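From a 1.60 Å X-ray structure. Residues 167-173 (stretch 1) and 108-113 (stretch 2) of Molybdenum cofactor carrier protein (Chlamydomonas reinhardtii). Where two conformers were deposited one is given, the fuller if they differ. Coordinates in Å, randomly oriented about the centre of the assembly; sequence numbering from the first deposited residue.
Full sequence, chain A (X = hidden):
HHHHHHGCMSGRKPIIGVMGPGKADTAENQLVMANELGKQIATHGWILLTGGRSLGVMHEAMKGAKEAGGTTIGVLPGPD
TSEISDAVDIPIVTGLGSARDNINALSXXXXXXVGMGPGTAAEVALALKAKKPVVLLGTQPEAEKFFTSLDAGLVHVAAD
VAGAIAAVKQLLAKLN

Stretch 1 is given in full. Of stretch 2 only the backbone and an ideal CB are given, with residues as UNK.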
# COMPACT_ATOMS: atom_id res chain seq x y z
N ALA A 167 25.32 18.61 -4.51
CA ALA A 167 24.30 18.69 -3.42
C ALA A 167 24.15 17.34 -2.71
O ALA A 167 24.18 17.26 -1.48
CB ALA A 167 22.99 19.19 -3.95
N VAL A 168 24.03 16.28 -3.50
CA VAL A 168 23.93 14.96 -2.96
C VAL A 168 25.19 14.63 -2.10
O VAL A 168 25.09 14.12 -1.02
CB VAL A 168 23.73 13.90 -4.05
CG1 VAL A 168 23.73 12.46 -3.44
CG2 VAL A 168 22.40 14.12 -4.82
N LYS A 169 26.36 14.87 -2.66
CA LYS A 169 27.59 14.53 -1.98
C LYS A 169 27.66 15.25 -0.63
O LYS A 169 28.04 14.64 0.38
CB LYS A 169 28.79 14.89 -2.89
CG LYS A 169 30.11 14.35 -2.51
CD LYS A 169 31.18 14.63 -3.65
CE LYS A 169 32.58 14.38 -3.19
NZ LYS A 169 33.50 14.72 -4.37
N GLN A 170 27.27 16.52 -0.57
CA GLN A 170 27.35 17.32 0.67
C GLN A 170 26.37 16.78 1.72
O GLN A 170 26.67 16.65 2.91
CB GLN A 170 26.98 18.77 0.33
CG GLN A 170 27.00 19.79 1.45
CD GLN A 170 26.64 21.22 0.93
OE1 GLN A 170 26.32 21.39 -0.27
NE2 GLN A 170 26.74 22.22 1.80
N LEU A 171 25.17 16.47 1.28
CA LEU A 171 24.14 15.84 2.09
C LEU A 171 24.66 14.54 2.68
O LEU A 171 24.60 14.30 3.92
CB LEU A 171 22.85 15.67 1.30
CG LEU A 171 22.16 17.00 0.99
CD1 LEU A 171 21.18 16.81 -0.12
CD2 LEU A 171 21.45 17.62 2.20
N LEU A 172 25.28 13.70 1.88
CA LEU A 172 25.78 12.44 2.42
C LEU A 172 26.90 12.65 3.41
O LEU A 172 27.02 11.89 4.36
CB LEU A 172 26.26 11.54 1.31
CG LEU A 172 25.18 11.03 0.36
CD1 LEU A 172 25.84 10.26 -0.83
CD2 LEU A 172 24.06 10.16 1.00
N ALA A 173 27.70 13.66 3.17
CA ALA A 173 28.84 13.99 4.06
C ALA A 173 28.36 14.48 5.42
O ALA A 173 29.06 14.29 6.41
CB ALA A 173 29.74 14.98 3.39
N UNK A 108 15.65 5.86 0.01
CA UNK A 108 16.78 6.68 -0.48
C UNK A 108 17.31 7.65 0.55
O UNK A 108 16.58 8.19 1.37
CB UNK A 108 16.36 7.47 -1.72
N UNK A 109 18.62 7.92 0.51
CA UNK A 109 19.22 8.94 1.37
C UNK A 109 18.89 10.38 0.91
O UNK A 109 18.68 11.31 1.65
CB UNK A 109 20.74 8.75 1.41
N UNK A 110 18.81 10.51 -0.40
CA UNK A 110 18.44 11.75 -1.10
C UNK A 110 17.67 11.39 -2.29
O UNK A 110 17.96 10.42 -2.96
CB UNK A 110 19.66 12.59 -1.49
N UNK A 111 16.63 12.18 -2.58
CA UNK A 111 15.79 12.00 -3.80
C UNK A 111 16.08 13.13 -4.79
O UNK A 111 16.10 14.31 -4.41
CB UNK A 111 14.30 11.98 -3.45
N UNK A 112 16.36 12.80 -6.06
CA UNK A 112 16.57 13.79 -7.08
C UNK A 112 15.45 13.68 -8.09
O UNK A 112 15.17 12.60 -8.63
CB UNK A 112 17.94 13.62 -7.74
N UNK A 113 14.76 14.80 -8.31
CA UNK A 113 13.74 14.93 -9.34
C UNK A 113 14.41 15.58 -10.56
O UNK A 113 15.03 16.65 -10.44
CB UNK A 113 12.55 15.75 -8.85

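Stretch 1 is a helix throughout, held by i-to-i+4 bonds such as Leu 171 N to Ala 167 O (3.0 Å) and Leu 172 N to Val 168 O (2.9 Å). The side chains that reach stretch 2 are those of Val 168, Leu 171 and Leu 172, all apolar. Its axis passes 9.7 Å from that of the strand 110-113 and runs nearly antiparallel to it, at 167°, so the later positions of stretch 2 should meet the earlier residues of the helix.

At position 108 the ideal CB has nothing of stretch 1 within 5.5 Å, and phi/psi of -78/148 suits most residues. The helix gives no basis for a choice. The deposited residue is Ser 108, with chi1 near 68° (p); its OG is hydrogen-bonded elsewhere in the structure.

Position 109 turns its CA-to-CB bond toward the helix, and the ideal CB already lies 3.6 Å from Leu 172 CD2. The neighbouring surface is a leucine methyl, with no charge to answer, so a small apolar residue would suit, as would a longer or polar one whose end leads away from that methyl. Phi/psi of -74/-35 departs from extended geometry. The residue is Asn 109: its CB packs 3.6 Å from Leu 172 CD2, while chi1 of -68° (m) carries the amide past this contact, and ND2 finds a hydrogen bond elsewhere.

Position 110 also points toward the helix, with extended phi/psi of -145/140. Its ideal CB stands 4.5 Å from Val 168 CG1 and 4.7 Å from Leu 171 CD1, close enough for branches from this CB to pack against those methyls, provided they lie off the direct lines. Valine, isoleucine or perhaps leucine would fit this setting, and the extended backbone favours the beta-branched pair. Val 110 is found, covered over 71 Å², the largest share in stretch 2. With chi1 at -171° (t), its CG1 lies 4.1 Å from Val 168 CG2 and 4.0 Å from Leu 171 CD1, and its CG2 is 4.5 Å from Leu 172 CD2.

Position 111 points away, in keeping with alternation along a strand. Stretch 1 leaves it undecided; it is Leu 111.

Position 112 faces the helix again, but the ideal CB is 5.4 Å from Val 168 CG2. A branched apolar side chain could bridge that gap, whereas alanine would leave it wide. Val 112, chi1 -175° (t), brings CG2 to 3.9 Å from Val 168 CG2.

Position 113 is out of reach, and many residues would be compatible with the helix; Ala 113 makes no contact with it.

Stretch 2 (108-113) SNVLVA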
# COMPACT_ATOMS: atom_id res chain seq x y z
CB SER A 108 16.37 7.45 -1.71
OG SER A 108 15.42 8.41 -1.34
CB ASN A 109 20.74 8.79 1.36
CG ASN A 109 21.20 7.56 2.03
OD1 ASN A 109 21.36 7.55 3.25
ND2 ASN A 109 21.36 6.50 1.30
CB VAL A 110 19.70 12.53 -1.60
CG1 VAL A 110 19.29 13.95 -2.14
CG2 VAL A 110 20.66 12.69 -0.50
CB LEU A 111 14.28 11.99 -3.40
CG LEU A 111 13.23 11.81 -4.50
CD1 LEU A 111 13.43 10.45 -5.16
CD2 LEU A 111 11.82 11.94 -3.99
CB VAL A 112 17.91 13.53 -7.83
CG1 VAL A 112 18.19 14.60 -8.81
CG2 VAL A 112 19.10 13.50 -6.88
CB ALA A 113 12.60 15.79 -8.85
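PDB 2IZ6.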